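Local coordinates for proteasome activator protein PA26 (PDB 1YAR) that probably opens the gated entrance of the 20S proteasome by docking on its end as a heptameric ring, as in other 11S activators, at residues E127-E135 / A142-A150; Y61-P70 / R158-L166. All coordinates share one frame; numbering follows the deposited sequence.

Interaction 1: E127-E135 / A142-A150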
loop_
_atom_site.group_PDB
_atom_site.type_symbol
_atom_site.label_atom_id
_atom_site.label_comp_id
_atom_site.label_asym_id
_atom_site.label_seq_id
_atom_site.Cartn_x
_atom_site.Cartn_y
_atom_site.Cartn_z
ATOM N N GLU O 127 -6.532 106.260 -2.239
ATOM C CA GLU O 127 -5.919 107.435 -1.611
ATOM C C GLU O 127 -4.831 108.089 -2.435
ATOM O O GLU O 127 -4.761 109.323 -2.513
ATOM C CB GLU O 127 -5.338 107.067 -0.241
ATOM C CG GLU O 127 -6.369 106.646 0.781
ATOM C CD GLU O 127 -5.763 106.578 2.170
ATOM O OE1 GLU O 127 -4.909 107.424 2.471
ATOM O OE2 GLU O 127 -6.114 105.685 2.955
ATOM N N ILE O 128 -3.979 107.265 -3.041
ATOM C CA ILE O 128 -2.814 107.765 -3.763
ATOM C C ILE O 128 -3.167 108.117 -5.215
ATOM O O ILE O 128 -2.844 109.206 -5.701
ATOM C CB ILE O 128 -1.654 106.729 -3.720
ATOM C CG1 ILE O 128 -1.263 106.359 -2.275
ATOM C CG2 ILE O 128 -0.454 107.204 -4.541
ATOM C CD1 ILE O 128 -1.089 107.516 -1.321
ATOM N N LYS O 129 -3.830 107.198 -5.902
ATOM C CA LYS O 129 -4.099 107.391 -7.311
ATOM C C LYS O 129 -5.404 108.137 -7.571
ATOM O O LYS O 129 -5.378 109.181 -8.210
ATOM C CB LYS O 129 -4.063 106.067 -8.066
ATOM C CG LYS O 129 -2.711 105.380 -8.018
ATOM C CD LYS O 129 -2.787 104.051 -8.752
ATOM C CE LYS O 129 -1.426 103.366 -8.864
ATOM N NZ LYS O 129 -1.592 101.999 -9.493
ATOM N N THR O 130 -6.531 107.612 -7.083
ATOM C CA THR O 130 -7.846 108.197 -7.386
ATOM C C THR O 130 -7.966 109.633 -6.841
ATOM O O THR O 130 -8.477 110.521 -7.543
ATOM C CB THR O 130 -8.974 107.321 -6.814
ATOM O OG1 THR O 130 -8.721 105.946 -7.125
ATOM C CG2 THR O 130 -10.318 107.613 -7.492
ATOM N N LEU O 131 -7.504 109.841 -5.601
ATOM C CA LEU O 131 -7.609 111.148 -4.943
ATOM C C LEU O 131 -6.404 112.028 -5.220
ATOM O O LEU O 131 -6.429 113.221 -4.904
ATOM C CB LEU O 131 -7.811 110.989 -3.430
ATOM C CG LEU O 131 -9.099 110.275 -2.984
ATOM C CD1 LEU O 131 -9.083 110.140 -1.469
ATOM C CD2 LEU O 131 -10.393 110.970 -3.494
ATOM N N GLY O 132 -5.329 111.437 -5.743
ATOM C CA GLY O 132 -4.104 112.174 -6.054
ATOM C C GLY O 132 -3.532 112.944 -4.864
ATOM O O GLY O 132 -3.188 114.116 -4.976
ATOM N N SER O 133 -3.409 112.276 -3.728
ATOM C CA SER O 133 -3.139 112.955 -2.456
ATOM C C SER O 133 -1.662 113.196 -2.200
ATOM O O SER O 133 -1.306 114.003 -1.350
ATOM C CB SER O 133 -3.706 112.139 -1.310
ATOM O OG SER O 133 -3.121 110.848 -1.288
ATOM N N GLY O 134 -0.804 112.497 -2.941
ATOM C CA GLY O 134 0.620 112.600 -2.723
ATOM C C GLY O 134 1.206 113.877 -3.275
ATOM O O GLY O 134 0.617 114.534 -4.129
ATOM N N GLU O 135 2.372 114.224 -2.754
ATOM C CA GLU O 135 3.141 115.383 -3.176
ATOM C C GLU O 135 3.708 115.212 -4.594
ATOM O O GLU O 135 3.855 116.189 -5.327
ATOM C CB GLU O 135 4.257 115.582 -2.142
ATOM C CG GLU O 135 5.399 116.531 -2.477
ATOM C CD GLU O 135 6.512 116.457 -1.422
ATOM O OE1 GLU O 135 6.332 115.724 -0.411
ATOM O OE2 GLU O 135 7.576 117.101 -1.613
ATOM N N ALA O 142 -0.384 109.867 -13.143
ATOM C CA ALA O 142 -1.535 110.291 -12.355
ATOM C C ALA O 142 -2.808 110.022 -13.162
ATOM O O ALA O 142 -3.217 110.859 -13.983
ATOM C CB ALA O 142 -1.400 111.785 -11.984
ATOM N N PRO O 143 -3.410 108.845 -12.946
ATOM C CA PRO O 143 -4.517 108.372 -13.782
ATOM C C PRO O 143 -5.874 109.071 -13.523
ATOM O O PRO O 143 -6.808 108.944 -14.326
ATOM C CB PRO O 143 -4.599 106.876 -13.437
ATOM C CG PRO O 143 -4.073 106.776 -11.992
ATOM C CD PRO O 143 -3.062 107.878 -11.886
ATOM N N THR O 144 -5.993 109.803 -12.429
ATOM C CA THR O 144 -7.247 110.486 -12.143
ATOM C C THR O 144 -7.278 111.802 -12.951
ATOM O O THR O 144 -6.228 112.427 -13.155
ATOM C CB THR O 144 -7.369 110.695 -10.608
ATOM O OG1 THR O 144 -8.680 111.167 -10.263
ATOM C CG2 THR O 144 -6.436 111.797 -10.141
ATOM N N PRO O 145 -8.437 112.193 -13.484
ATOM C CA PRO O 145 -8.517 113.434 -14.270
ATOM C C PRO O 145 -8.086 114.679 -13.483
ATOM O O PRO O 145 -7.525 115.619 -14.055
ATOM C CB PRO O 145 -9.993 113.503 -14.666
ATOM C CG PRO O 145 -10.403 112.059 -14.688
ATOM C CD PRO O 145 -9.723 111.470 -13.468
ATOM N N ILE O 146 -8.324 114.657 -12.175
ATOM C CA ILE O 146 -7.949 115.755 -11.313
ATOM C C ILE O 146 -7.811 115.244 -9.884
ATOM O O ILE O 146 -8.617 114.428 -9.433
ATOM C CB ILE O 146 -8.967 116.941 -11.458
ATOM C CG1 ILE O 146 -8.303 118.264 -11.111
ATOM C CG2 ILE O 146 -10.281 116.705 -10.703
ATOM C CD1 ILE O 146 -9.210 119.486 -11.416
ATOM N N GLY O 147 -6.784 115.697 -9.189
ATOM C CA GLY O 147 -6.567 115.264 -7.816
ATOM C C GLY O 147 -7.035 116.203 -6.720
ATOM O O GLY O 147 -7.755 117.166 -6.967
ATOM N N MET O 148 -6.566 115.937 -5.505
ATOM C CA MET O 148 -6.968 116.654 -4.288
ATOM C C MET O 148 -6.582 118.131 -4.211
ATOM O O MET O 148 -7.137 118.891 -3.406
ATOM C CB MET O 148 -6.356 115.963 -3.080
ATOM C CG MET O 148 -7.109 114.756 -2.636
ATOM S SD MET O 148 -6.630 114.339 -0.974
ATOM C CE MET O 148 -7.569 115.573 -0.068
ATOM N N TYR O 149 -5.598 118.527 -4.998
ATOM C CA TYR O 149 -5.150 119.919 -4.997
ATOM C C TYR O 149 -5.561 120.608 -6.290
ATOM O O TYR O 149 -4.785 121.306 -6.917
ATOM C CB TYR O 149 -3.643 119.963 -4.723
ATOM C CG TYR O 149 -3.278 119.003 -3.609
ATOM C CD1 TYR O 149 -2.561 117.826 -3.876
ATOM C CD2 TYR O 149 -3.715 119.232 -2.306
ATOM C CE1 TYR O 149 -2.271 116.919 -2.862
ATOM C CE2 TYR O 149 -3.426 118.337 -1.275
ATOM C CZ TYR O 149 -2.700 117.188 -1.561
ATOM O OH TYR O 149 -2.428 116.309 -0.548
ATOM N N ALA O 150 -6.819 120.393 -6.655
ATOM C CA ALA O 150 -7.377 120.795 -7.953
ATOM C C ALA O 150 -7.578 122.306 -8.011
ATOM O O ALA O 150 -7.413 122.924 -9.067
ATOM C CB ALA O 150 -8.705 120.125 -8.148
HETATM O O HOH W 1 -9.805 112.952 -7.725
#
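The carbonyl oxygen of Thr130, in the last part of helix 111-130, takes two donors. Thr144 OG1 bonds to Thr130 O at 2.8 Å, tilted 21° from the carbonyl plane, and a water donates to Thr130 O, also at 2.8 Å. The same water donates to Ile146 O at 2.6 Å and so joins the two carbonyls. The contact is the neck of a loop between helices 111-130 and 150-166, which interrupts one long rod of a four-helix bundle.

Thr144 turns OG1 away from its own backbone N (chi1 -171°). This leaves CG2 to rest against Lys129 O. Beside it, CG of Pro143 touches Lys129 CB at 4.0 Å, while the rest of the lysine chain extends away.

Gly132 leaves helical geometry with positive phi. Its CA sits 4.3 Å from Gly147 CA, a backbone-to-backbone approach. Next to it, Met148 N makes a weak hydrogen bond to Leu131 O. Leu131 packs on Leu207 and Thr130 on Met210, both of helix 183-226.

Tyr149, at the N-cap position of helix 150-166, reaches back across the neck. Its OH donates to Ser133 O at 2.7 Å, and that oxygen lies at the ring edge, in plane. Met148 CB covers one ring face over its centre. Lys199 of the second subunit makes a cation-pi contact with the ring, and Leu202 of that subunit packs on it too.

Ser133 turns back on helix 111-130: its OG donates to Glu127 O at 2.6 Å, from a position 51° above the carbonyl plane.

Interaction 2: Y61-P70 / R158-L166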
loop_
_atom_site.group_PDB
_atom_site.type_symbol
_atom_site.label_atom_id
_atom_site.label_comp_id
_atom_site.label_asym_id
_atom_site.label_seq_id
_atom_site.Cartn_x
_atom_site.Cartn_y
_atom_site.Cartn_z
ATOM N N TYR O 61 -15.365 134.857 -24.557
ATOM C CA TYR O 61 -14.460 135.441 -23.591
ATOM C C TYR O 61 -13.728 136.632 -24.197
ATOM O O TYR O 61 -13.406 136.620 -25.381
ATOM C CB TYR O 61 -13.442 134.393 -23.136
ATOM C CG TYR O 61 -13.838 133.556 -21.938
ATOM C CD1 TYR O 61 -15.090 132.950 -21.848
ATOM C CD2 TYR O 61 -12.923 133.324 -20.914
ATOM C CE1 TYR O 61 -15.436 132.165 -20.739
ATOM C CE2 TYR O 61 -13.256 132.542 -19.809
ATOM C CZ TYR O 61 -14.500 131.966 -19.725
ATOM O OH TYR O 61 -14.807 131.196 -18.623
ATOM N N GLY O 62 -13.470 137.648 -23.376
ATOM C CA GLY O 62 -12.610 138.782 -23.745
ATOM C C GLY O 62 -11.677 139.089 -22.594
ATOM O O GLY O 62 -11.580 138.291 -21.654
ATOM N N ARG O 63 -10.998 140.242 -22.640
ATOM C CA ARG O 63 -10.030 140.603 -21.581
ATOM C C ARG O 63 -10.684 140.663 -20.202
ATOM O O ARG O 63 -10.042 140.377 -19.189
ATOM C CB ARG O 63 -9.308 141.931 -21.874
ATOM C CG ARG O 63 -9.686 143.092 -20.908
ATOM C CD ARG O 63 -8.737 144.291 -20.921
ATOM N NE ARG O 63 -7.359 143.923 -20.592
ATOM C CZ ARG O 63 -6.359 144.789 -20.451
ATOM N NH1 ARG O 63 -6.579 146.097 -20.605
ATOM N NH2 ARG O 63 -5.140 144.355 -20.151
ATOM N N ALA O 64 -11.965 141.028 -20.173
ATOM C CA ALA O 64 -12.710 141.142 -18.926
ATOM C C ALA O 64 -12.685 139.847 -18.097
ATOM O O ALA O 64 -12.690 139.887 -16.862
ATOM C CB ALA O 64 -14.139 141.550 -19.215
ATOM N N GLN O 65 -12.665 138.704 -18.785
ATOM C CA GLN O 65 -12.647 137.399 -18.114
ATOM C C GLN O 65 -11.298 137.085 -17.482
ATOM O O GLN O 65 -11.211 136.220 -16.615
ATOM C CB GLN O 65 -13.066 136.280 -19.071
ATOM C CG GLN O 65 -14.568 136.166 -19.298
ATOM C CD GLN O 65 -15.198 137.424 -19.899
ATOM O OE1 GLN O 65 -14.760 137.928 -20.944
ATOM N NE2 GLN O 65 -16.233 137.928 -19.237
ATOM N N ALA O 66 -10.250 137.784 -17.914
ATOM C CA ALA O 66 -8.940 137.673 -17.280
ATOM C C ALA O 66 -8.871 138.501 -15.999
ATOM O O ALA O 66 -7.997 138.281 -15.167
ATOM C CB ALA O 66 -7.845 138.102 -18.234
ATOM N N GLU O 67 -9.783 139.459 -15.859
ATOM C CA GLU O 67 -9.749 140.416 -14.740
ATOM C C GLU O 67 -10.451 139.892 -13.495
ATOM O O GLU O 67 -10.246 140.422 -12.398
ATOM C CB GLU O 67 -10.346 141.765 -15.165
ATOM C CG GLU O 67 -9.488 142.490 -16.191
ATOM C CD GLU O 67 -10.118 143.764 -16.741
ATOM O OE1 GLU O 67 -9.347 144.702 -17.027
ATOM O OE2 GLU O 67 -11.359 143.833 -16.906
ATOM N N LYS O 68 -11.259 138.848 -13.662
ATOM C CA LYS O 68 -11.946 138.215 -12.540
ATOM C C LYS O 68 -11.928 136.680 -12.604
ATOM O O LYS O 68 -12.198 136.096 -13.664
ATOM C CB LYS O 68 -13.397 138.692 -12.480
ATOM C CG LYS O 68 -13.825 139.094 -11.080
ATOM C CD LYS O 68 -15.104 138.396 -10.640
ATOM C CE LYS O 68 -15.284 138.563 -9.134
ATOM N NZ LYS O 68 -16.143 137.503 -8.526
ATOM N N SER O 69 -11.638 136.040 -11.464
ATOM C CA SER O 69 -11.784 134.581 -11.315
ATOM C C SER O 69 -13.223 134.179 -10.977
ATOM O O SER O 69 -13.809 134.693 -10.019
ATOM C CB SER O 69 -10.847 134.029 -10.239
ATOM O OG SER O 69 -9.501 134.342 -10.517
ATOM N N PRO O 70 -13.784 133.244 -11.744
ATOM C CA PRO O 70 -15.207 132.914 -11.647
ATOM C C PRO O 70 -15.552 132.138 -10.385
ATOM O O PRO O 70 -15.122 130.991 -10.222
ATOM C CB PRO O 70 -15.459 132.050 -12.886
ATOM C CG PRO O 70 -14.200 132.044 -13.651
ATOM C CD PRO O 70 -13.091 132.433 -12.757
ATOM N N ARG O 158 -4.701 129.242 -14.484
ATOM C CA ARG O 158 -5.415 130.450 -14.880
ATOM C C ARG O 158 -4.554 131.700 -14.687
ATOM O O ARG O 158 -4.539 132.578 -15.548
ATOM C CB ARG O 158 -6.748 130.573 -14.120
ATOM C CG ARG O 158 -7.864 131.126 -14.995
ATOM C CD ARG O 158 -9.128 131.537 -14.277
ATOM N NE ARG O 158 -10.210 131.829 -15.230
ATOM C CZ ARG O 158 -10.557 133.055 -15.640
ATOM N NH1 ARG O 158 -9.935 134.137 -15.175
ATOM N NH2 ARG O 158 -11.555 133.202 -16.497
ATOM N N SER O 159 -3.822 131.759 -13.574
ATOM C CA SER O 159 -2.991 132.922 -13.236
ATOM C C SER O 159 -1.840 133.177 -14.220
ATOM O O SER O 159 -1.461 134.331 -14.441
ATOM C CB SER O 159 -2.466 132.817 -11.801
ATOM O OG SER O 159 -1.453 131.835 -11.694
ATOM N N THR O 160 -1.294 132.103 -14.799
ATOM C CA THR O 160 -0.291 132.195 -15.862
ATOM C C THR O 160 -0.875 132.867 -17.106
ATOM O O THR O 160 -0.282 133.797 -17.650
ATOM C CB THR O 160 0.245 130.784 -16.229
ATOM O OG1 THR O 160 0.802 130.176 -15.067
ATOM C CG2 THR O 160 1.434 130.872 -17.195
ATOM N N VAL O 161 -2.055 132.411 -17.520
ATOM C CA VAL O 161 -2.740 132.960 -18.681
ATOM C C VAL O 161 -3.240 134.390 -18.414
ATOM O O VAL O 161 -3.099 135.265 -19.266
ATOM C CB VAL O 161 -3.849 131.994 -19.186
ATOM C CG1 VAL O 161 -4.706 132.620 -20.294
ATOM C CG2 VAL O 161 -3.211 130.690 -19.679
ATOM N N GLU O 162 -3.799 134.627 -17.228
ATOM C CA GLU O 162 -4.233 135.979 -16.856
ATOM C C GLU O 162 -3.099 136.992 -17.008
ATOM O O GLU O 162 -3.277 138.033 -17.655
ATOM C CB GLU O 162 -4.807 135.996 -15.441
ATOM C CG GLU O 162 -6.183 135.349 -15.333
ATOM C CD GLU O 162 -6.580 135.037 -13.898
ATOM O OE1 GLU O 162 -5.844 135.444 -12.973
ATOM O OE2 GLU O 162 -7.628 134.380 -13.692
ATOM N N ASP O 163 -1.935 136.667 -16.444
ATOM C CA ASP O 163 -0.763 137.554 -16.474
ATOM C C ASP O 163 -0.335 137.891 -17.893
ATOM O O ASP O 163 0.026 139.041 -18.173
ATOM C CB ASP O 163 0.431 136.934 -15.741
ATOM C CG ASP O 163 0.575 137.431 -14.320
ATOM O OD1 ASP O 163 -0.088 138.437 -13.969
ATOM O OD2 ASP O 163 1.337 136.875 -13.479
ATOM N N LYS O 164 -0.372 136.896 -18.779
ATOM C CA LYS O 164 0.011 137.112 -20.165
ATOM C C LYS O 164 -1.003 137.977 -20.895
ATOM O O LYS O 164 -0.630 138.826 -21.711
ATOM C CB LYS O 164 0.192 135.791 -20.901
ATOM C CG LYS O 164 1.486 135.073 -20.586
ATOM C CD LYS O 164 1.663 133.898 -21.523
ATOM C CE LYS O 164 2.131 132.662 -20.788
ATOM N NZ LYS O 164 1.853 131.460 -21.651
ATOM N N LEU O 165 -2.278 137.761 -20.597
ATOM C CA LEU O 165 -3.341 138.502 -21.245
ATOM C C LEU O 165 -3.394 139.959 -20.774
ATOM O O LEU O 165 -3.685 140.863 -21.560
ATOM C CB LEU O 165 -4.699 137.830 -21.003
ATOM C CG LEU O 165 -5.021 136.580 -21.839
ATOM C CD1 LEU O 165 -6.324 135.940 -21.360
ATOM C CD2 LEU O 165 -5.081 136.935 -23.327
ATOM N N LEU O 166 -3.149 140.174 -19.489
ATOM C CA LEU O 166 -3.292 141.501 -18.889
ATOM C C LEU O 166 -2.041 142.356 -19.118
ATOM O O LEU O 166 -2.141 143.577 -19.295
ATOM C CB LEU O 166 -3.619 141.388 -17.392
ATOM C CG LEU O 166 -4.953 140.730 -17.006
ATOM C CD1 LEU O 166 -4.996 140.361 -15.535
ATOM C CD2 LEU O 166 -6.160 141.585 -17.396
#
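Two nitrogens of Arg158 grip one backbone oxygen, Gln65 O. NH1 of Arg158 donates to Gln65 O at 2.8 Å, in the carbonyl plane. NH2 of Arg158 donates to the same oxygen at 3.0 Å, from above that plane. Gln65 O lies in the guanidinium plane, only 3° out of it. The contact ties the connector between helices 24-57 and 71-99 to helix 150-166, near one end of the four-helix bundle.

Every nitrogen of the guanidinium has a partner. Arg158 NH1 also bonds Glu162 OE2 at 2.8 Å, in a salt bridge one helical turn along. NE forms a salt bridge with Asp193. Asp193, in helix 183-226, also hydrogen-bonds the hydroxyl of Tyr61. Pro70 CD lies 3.8 Å over the centre of one face of the Arg158 guanidinium. The Arg158 chain is extended from CG to NE, which carries the group across to the connector.

Glu162 is shared with the second subunit: Ser182 there bonds OE1, and Ser184 bonds OE2. Ser69 OG bonds Ser184 of that subunit as well. Within the connector, Gly62 N donates to Gln65 OE1 at 2.8 Å, and Gln65 CG lies over one face of the Tyr61 ring, toward its rim.

Ala66 packs its CB 4.0 Å from Leu166 CD2, and Leu165 CD1 also reaches it. Leu166 CD2 meets Glu67 CG as well. Ala66 O is buried here with no polar partner in the model; its neighbours are Glu162 CG and Leu166 CD1.

The carboxylates of Glu162 and Asp193 probably balance the charge of Arg158, whose guanidinium joins the connector to two helices and, through Glu162, to the subunit interface.

Overall arrangement
Interactions 1 and 2 mark two places along one elongated bundle. Their centres are 26 Å apart, and their nearest atoms are about 9 Å apart without touching. Helix 150-166 links them: it starts at the end of segment 142-150, and its last residues, 158-166, belong to interaction 2. Interaction 1 lies near the middle of the chain, 7 Å from its centre. Interaction 2 is toward one end, 30 Å from that centre. Helix 183-226 runs past both, supplying Leu207 and Met210 to one and Asp193 to the other. Both contacts also touch the second subunit, and interaction 1 touches a third, so both lie at subunit interfaces.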